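Local coordinates for protein serpin-12 (Manduca sexta, PDB 6CJ7) that controls the prophenoloxidase activation system of larval hemolymph, probably by inhibiting serine proteases in the manner of other serpins, at residues 73-78 against 116-121; 228-233 against 364-369. One frame throughout, in Å; residues are numbered along the deposited sequence.

In the fold
Running from the N terminus, the chain passes through helices 19-31, 40-51 and 56-66 before helix 70-85, where contact 1 opens. It goes out through strand 92-102 and returns along helix 109-118, and contact 1 closes this short loop by setting residues 116-121 against 73-78. Contact 2 begins over a hundred residues later, at the turn leading into strand 232-239, and closes a much longer loop when strand 359-365 comes alongside. The two loops therefore follow one another in series and do not cross. Contact 1 sets helix 70-85 against the C-terminal part of helix 109-118 and the residues after it; contact 2 pairs strands. Their centres lie about 19 Å apart.

Contact 1 (73-78 against 116-121); sequences SAEIFK and VNNFDS
Asn118 and Phe119 meet helix 70-85 in different ways, the first through its backbone carbonyl and its CB, the second through its ring, a good example of how residues 116-121 can be docked against the side of a helix. The backbones come close where the CA atoms of Lys78 and Asn118 stand 4.1 Å apart. There Asn118 O receives a CA-H...O contact from Lys78 CA at 3.2 Å, and it is also hydrogen-bonded by Asn81 further along the helix. Asn118 CB lies against Ala74 O at 3.7 Å and beside Lys78 CB. The amide of Lys78 meanwhile stays within its own helix, donating to Ala74 O. Lys78 puts CG anti to its backbone N (chi1 -178°), 3.7 Å from Asn117 O; CD and CE continue alongside the same oxygen. Its NZ goes on to a salt bridge with Glu82.

Deeper in, the Phe119 ring rests on the helix surface. Its CZ comes to 3.7 Å from Ala74 CA, and CE1 lies beside the Ala74 methyl. CE2 touches Phe77 CB at 3.9 Å, reaching CD2 of that ring as well, the two side chains meeting at a slant. An alanine in place of Phe119 would probably open a gap beside Ala74 and Phe77 and take from Met49 of helix 40-51 the ring it touches. Phe77 carries the same apolar layer onward to Thr44 and Ile45. Small Ala74 with two phenylalanines makes an apolar seam between helix 70-85 and residues 116-121, continued by helix 40-51, part of the helical packing that characterises the serpin fold.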
loop_
_atom_site.group_PDB
_atom_site.type_symbol
_atom_site.label_atom_id
_atom_site.label_comp_id
_atom_site.label_asym_id
_atom_site.label_seq_id
_atom_site.Cartn_x
_atom_site.Cartn_y
_atom_site.Cartn_z
ATOM N N SER A 73 -11.617 1.221 -14.616
ATOM C CA SER A 73 -10.672 0.675 -13.645
ATOM C C SER A 73 -9.858 -0.460 -14.264
ATOM O O SER A 73 -8.656 -0.579 -14.010
ATOM C CB SER A 73 -11.386 0.211 -12.366
ATOM O OG SER A 73 -12.180 -0.937 -12.546
ATOM N N ALA A 74 -10.473 -1.256 -15.148
ATOM C CA ALA A 74 -9.751 -2.350 -15.792
ATOM C C ALA A 74 -8.664 -1.816 -16.714
ATOM O O ALA A 74 -7.551 -2.356 -16.756
ATOM C CB ALA A 74 -10.735 -3.238 -16.566
ATOM N N GLU A 75 -8.972 -0.756 -17.464
ATOM C CA GLU A 75 -7.991 -0.176 -18.374
ATOM C C GLU A 75 -6.856 0.481 -17.605
ATOM O O GLU A 75 -5.685 0.360 -17.991
ATOM C CB GLU A 75 -8.657 0.839 -19.294
ATOM C CG GLU A 75 -9.398 0.207 -20.452
ATOM C CD GLU A 75 -8.568 -0.854 -21.165
ATOM O OE1 GLU A 75 -7.468 -0.531 -21.659
ATOM O OE2 GLU A 75 -9.011 -2.016 -21.226
ATOM N N ILE A 76 -7.191 1.203 -16.534
ATOM C CA ILE A 76 -6.168 1.908 -15.769
ATOM C C ILE A 76 -5.207 0.916 -15.137
ATOM O O ILE A 76 -3.984 1.055 -15.244
ATOM C CB ILE A 76 -6.817 2.823 -14.717
ATOM C CG1 ILE A 76 -7.337 4.095 -15.388
ATOM C CG2 ILE A 76 -5.827 3.159 -13.590
ATOM C CD1 ILE A 76 -8.384 4.823 -14.582
ATOM N N PHE A 77 -5.737 -0.118 -14.482
ATOM C CA PHE A 77 -4.823 -0.997 -13.770
ATOM C C PHE A 77 -4.094 -1.956 -14.693
ATOM O O PHE A 77 -2.979 -2.373 -14.358
ATOM C CB PHE A 77 -5.560 -1.711 -12.637
ATOM C CG PHE A 77 -5.878 -0.786 -11.507
ATOM C CD1 PHE A 77 -4.861 -0.274 -10.717
ATOM C CD2 PHE A 77 -7.168 -0.344 -11.292
ATOM C CE1 PHE A 77 -5.135 0.608 -9.692
ATOM C CE2 PHE A 77 -7.444 0.548 -10.276
ATOM C CZ PHE A 77 -6.431 1.021 -9.476
ATOM N N LYS A 78 -4.639 -2.255 -15.878
ATOM C CA LYS A 78 -3.833 -2.997 -16.837
ATOM C C LYS A 78 -2.566 -2.223 -17.168
ATOM O O LYS A 78 -1.470 -2.796 -17.200
ATOM C CB LYS A 78 -4.633 -3.304 -18.108
ATOM C CG LYS A 78 -3.848 -4.130 -19.132
ATOM C CD LYS A 78 -4.736 -4.537 -20.308
ATOM C CE LYS A 78 -3.932 -5.240 -21.378
ATOM N NZ LYS A 78 -3.429 -4.268 -22.393
ATOM N N VAL A 116 -6.427 -11.989 -14.597
ATOM C CA VAL A 116 -5.079 -12.293 -15.068
ATOM C C VAL A 116 -4.583 -11.224 -16.029
ATOM O O VAL A 116 -3.441 -10.762 -15.924
ATOM C CB VAL A 116 -5.063 -13.692 -15.712
ATOM C CG1 VAL A 116 -3.696 -13.978 -16.345
ATOM C CG2 VAL A 116 -5.426 -14.763 -14.689
ATOM N N ASN A 117 -5.436 -10.789 -16.956
ATOM C CA ASN A 117 -4.985 -9.907 -18.030
ATOM C C ASN A 117 -4.901 -8.437 -17.624
ATOM O O ASN A 117 -4.181 -7.676 -18.280
ATOM C CB ASN A 117 -5.908 -10.040 -19.239
ATOM C CG ASN A 117 -5.870 -11.429 -19.856
ATOM O OD1 ASN A 117 -4.870 -12.141 -19.753
ATOM N ND2 ASN A 117 -6.960 -11.817 -20.511
ATOM N N ASN A 118 -5.617 -8.011 -16.580
ATOM C CA ASN A 118 -5.678 -6.596 -16.226
ATOM C C ASN A 118 -5.214 -6.283 -14.818
ATOM O O ASN A 118 -4.642 -5.214 -14.606
ATOM C CB ASN A 118 -7.114 -6.050 -16.384
ATOM C CG ASN A 118 -7.566 -5.993 -17.818
ATOM O OD1 ASN A 118 -7.861 -4.906 -18.356
ATOM N ND2 ASN A 118 -7.639 -7.155 -18.460
ATOM N N PHE A 119 -5.455 -7.174 -13.856
ATOM C CA PHE A 119 -5.254 -6.861 -12.446
ATOM C C PHE A 119 -4.082 -7.604 -11.806
ATOM O O PHE A 119 -3.890 -7.494 -10.582
ATOM C CB PHE A 119 -6.558 -7.119 -11.685
ATOM C CG PHE A 119 -7.630 -6.111 -11.995
ATOM C CD1 PHE A 119 -8.620 -6.379 -12.935
ATOM C CD2 PHE A 119 -7.618 -4.866 -11.402
ATOM C CE1 PHE A 119 -9.594 -5.429 -13.235
ATOM C CE2 PHE A 119 -8.588 -3.927 -11.697
ATOM C CZ PHE A 119 -9.571 -4.201 -12.628
ATOM N N ASP A 120 -3.270 -8.320 -12.589
ATOM C CA ASP A 120 -2.164 -9.115 -12.045
ATOM C C ASP A 120 -2.658 -9.964 -10.870
ATOM O O ASP A 120 -2.061 -10.024 -9.791
ATOM C CB ASP A 120 -0.998 -8.215 -11.642
ATOM C CG ASP A 120 0.206 -8.997 -11.152
ATOM O OD1 ASP A 120 0.472 -10.096 -11.684
ATOM O OD2 ASP A 120 0.862 -8.517 -10.210
ATOM N N SER A 121 -3.799 -10.601 -11.083
ATOM C CA SER A 121 -4.478 -11.331 -10.020
ATOM C C SER A 121 -4.982 -12.637 -10.622
ATOM O O SER A 121 -4.539 -13.055 -11.699
ATOM C CB SER A 121 -5.586 -10.464 -9.408
ATOM O OG SER A 121 -6.151 -11.077 -8.252
#

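Contact 2 (228-233 against 364-369)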
loop_
_atom_site.group_PDB
_atom_site.type_symbol
_atom_site.label_atom_id
_atom_site.label_comp_id
_atom_site.label_asym_id
_atom_site.label_seq_id
_atom_site.Cartn_x
_atom_site.Cartn_y
_atom_site.Cartn_z
ATOM N N GLU A 228 16.393 3.807 -8.312
ATOM C CA GLU A 228 17.167 3.564 -9.531
ATOM C C GLU A 228 16.337 3.832 -10.784
ATOM O O GLU A 228 15.171 3.438 -10.869
ATOM C CB GLU A 228 17.678 2.113 -9.542
ATOM C CG GLU A 228 18.966 1.926 -10.324
ATOM C CD GLU A 228 19.406 0.473 -10.488
ATOM O OE1 GLU A 228 18.595 -0.449 -10.278
ATOM O OE2 GLU A 228 20.585 0.255 -10.842
ATOM N N TYR A 229 16.952 4.522 -11.752
ATOM C CA TYR A 229 16.332 4.875 -13.033
ATOM C C TYR A 229 15.093 5.753 -12.854
ATOM O O TYR A 229 14.276 5.875 -13.775
ATOM C CB TYR A 229 15.995 3.622 -13.853
ATOM C CG TYR A 229 17.178 2.700 -14.027
ATOM C CD1 TYR A 229 18.338 3.147 -14.650
ATOM C CD2 TYR A 229 17.147 1.394 -13.569
ATOM C CE1 TYR A 229 19.436 2.316 -14.810
ATOM C CE2 TYR A 229 18.242 0.548 -13.728
ATOM C CZ TYR A 229 19.383 1.019 -14.343
ATOM O OH TYR A 229 20.473 0.187 -14.498
ATOM N N ASN A 230 14.980 6.392 -11.690
ATOM C CA ASN A 230 13.839 7.223 -11.311
ATOM C C ASN A 230 12.510 6.503 -11.528
ATOM O O ASN A 230 11.503 7.125 -11.858
ATOM C CB ASN A 230 13.849 8.564 -12.048
ATOM C CG ASN A 230 13.054 9.631 -11.306
ATOM O OD1 ASN A 230 13.070 9.682 -10.074
ATOM N ND2 ASN A 230 12.342 10.469 -12.047
ATOM N N GLU A 231 12.498 5.185 -11.316
ATOM C CA GLU A 231 11.257 4.426 -11.464
ATOM C C GLU A 231 10.287 4.748 -10.343
ATOM O O GLU A 231 9.069 4.821 -10.560
ATOM C CB GLU A 231 11.564 2.929 -11.475
ATOM C CG GLU A 231 12.293 2.500 -12.733
ATOM C CD GLU A 231 12.817 1.088 -12.661
ATOM O OE1 GLU A 231 12.789 0.499 -11.545
ATOM O OE2 GLU A 231 13.274 0.587 -13.714
ATOM N N TYR A 232 10.819 4.942 -9.142
ATOM C CA TYR A 232 10.045 5.221 -7.944
ATOM C C TYR A 232 10.710 6.363 -7.193
ATOM O O TYR A 232 11.900 6.633 -7.364
ATOM C CB TYR A 232 9.950 4.001 -6.999
ATOM C CG TYR A 232 9.497 2.738 -7.696
ATOM C CD1 TYR A 232 8.143 2.446 -7.831
ATOM C CD2 TYR A 232 10.424 1.838 -8.208
ATOM C CE1 TYR A 232 7.734 1.294 -8.486
ATOM C CE2 TYR A 232 10.027 0.697 -8.868
ATOM C CZ TYR A 232 8.678 0.418 -8.987
ATOM O OH TYR A 232 8.281 -0.730 -9.639
ATOM N N SER A 233 9.943 6.987 -6.302
ATOM C CA SER A 233 10.480 7.961 -5.360
ATOM C C SER A 233 9.964 7.642 -3.973
ATOM O O SER A 233 8.828 7.204 -3.813
ATOM C CB SER A 233 10.045 9.395 -5.693
ATOM O OG SER A 233 10.406 9.760 -7.014
ATOM N N TRP A 364 6.189 6.416 -4.287
ATOM C CA TRP A 364 5.495 6.968 -5.439
ATOM C C TRP A 364 5.969 6.255 -6.696
ATOM O O TRP A 364 7.179 6.088 -6.899
ATOM C CB TRP A 364 5.770 8.475 -5.530
ATOM C CG TRP A 364 4.911 9.233 -6.494
ATOM C CD1 TRP A 364 5.248 9.658 -7.760
ATOM C CD2 TRP A 364 3.584 9.701 -6.257
ATOM N NE1 TRP A 364 4.197 10.345 -8.321
ATOM C CE2 TRP A 364 3.162 10.384 -7.417
ATOM C CE3 TRP A 364 2.701 9.600 -5.171
ATOM C CZ2 TRP A 364 1.895 10.966 -7.521
ATOM C CZ3 TRP A 364 1.445 10.183 -5.283
ATOM C CH2 TRP A 364 1.058 10.850 -6.437
ATOM N N ASP A 365 5.018 5.817 -7.521
ATOM C CA ASP A 365 5.319 5.321 -8.862
ATOM C C ASP A 365 5.426 6.529 -9.790
ATOM O O ASP A 365 4.435 7.229 -10.029
ATOM C CB ASP A 365 4.243 4.328 -9.307
ATOM C CG ASP A 365 4.605 3.612 -10.606
ATOM O OD1 ASP A 365 4.992 4.287 -11.599
ATOM O OD2 ASP A 365 4.520 2.363 -10.643
ATOM N N ASN A 366 6.650 6.829 -10.251
ATOM C CA ASN A 366 6.898 8.048 -11.016
ATOM C C ASN A 366 6.334 7.994 -12.426
ATOM O O ASN A 366 6.228 9.041 -13.084
ATOM C CB ASN A 366 8.397 8.313 -11.102
ATOM C CG ASN A 366 8.990 8.683 -9.772
ATOM O OD1 ASN A 366 8.289 9.208 -8.908
ATOM N ND2 ASN A 366 10.278 8.419 -9.591
ATOM N N ARG A 367 6.042 6.804 -12.934
ATOM C CA ARG A 367 5.510 6.705 -14.286
ATOM C C ARG A 367 3.988 6.751 -14.282
ATOM O O ARG A 367 3.377 7.360 -15.166
ATOM C CB ARG A 367 5.991 5.416 -14.965
ATOM C CG ARG A 367 5.364 5.190 -16.372
ATOM C CD ARG A 367 6.237 5.727 -17.427
ATOM N NE ARG A 367 5.706 5.618 -18.804
ATOM C CZ ARG A 367 6.321 4.975 -19.788
ATOM N NH1 ARG A 367 7.475 4.353 -19.559
ATOM N NH2 ARG A 367 5.782 4.956 -20.995
ATOM N N SER A 368 3.361 6.129 -13.289
ATOM C CA SER A 368 1.904 6.086 -13.218
ATOM C C SER A 368 1.312 7.139 -12.286
ATOM O O SER A 368 0.086 7.307 -12.271
ATOM C CB SER A 368 1.441 4.689 -12.786
ATOM O OG SER A 368 1.639 3.758 -13.841
ATOM N N SER A 369 2.149 7.843 -11.517
ATOM C CA SER A 369 1.721 8.945 -10.653
ATOM C C SER A 369 0.689 8.490 -9.629
ATOM O O SER A 369 -0.379 9.092 -9.488
ATOM C CB SER A 369 1.175 10.114 -11.473
ATOM O OG SER A 369 2.180 10.642 -12.321
#
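An antiparallel strand pair of the serpin sheet B, clasped at its end by an asparagine, joins Tyr232 and Ser233 to Trp364 and Asp365. Ser233 and Trp364 form the hydrogen-bonded pair: Trp364 N donates to Ser233 O at 2.8 Å, and Ser233 N returns a bond of 3.0 Å to Trp364 O. Tyr232 and Asp365 follow as the non-hydrogen-bonded pair, with Tyr232 CE1 4.0 Å from Asp365 OD2 and the ring and carboxylate planes turned 71° apart.

Beyond this pair the regular ladder stops and Asn366 takes over. Its backbone N donates to Glu231 O at 3.2 Å. CG, anti to the carbonyl carbon (chi1 -68°), carries the amide, whose two ends bond to the facing segment. ND2 gives an almost straight bond of 2.9 Å to Asn230 O, the acceptor lying in the plane of the Asn366 amide although the donor sits well above the Asn230 carbonyl plane. On the other branch, OD1 accepts from Ser233 OG at 2.9 Å, the hydroxyl lying in the carbonyl plane. One residue thus grips Asn230, Glu231 and Ser233, and the two side-chain bonds hold its amide against rotation.

Asp365 shapes the turn that follows: OD1 accepts from the backbone N of Arg367, an Asx turn, and also from Ser368 N at 3.0 Å, an Asx motif. The same oxygen has a salt bridge to Arg87, whose charge also lies against the Tyr232 ring in a cation-pi contact. On that face of the sheet, Asp365 touches Ile84 of helix 70-85 and Tyr232 meets Phe173 edge-to-face; the Trp364 indole, on the other face, packs against helix 254-260 through Val257 and Ala258, and against Pro371 of strand 370-377.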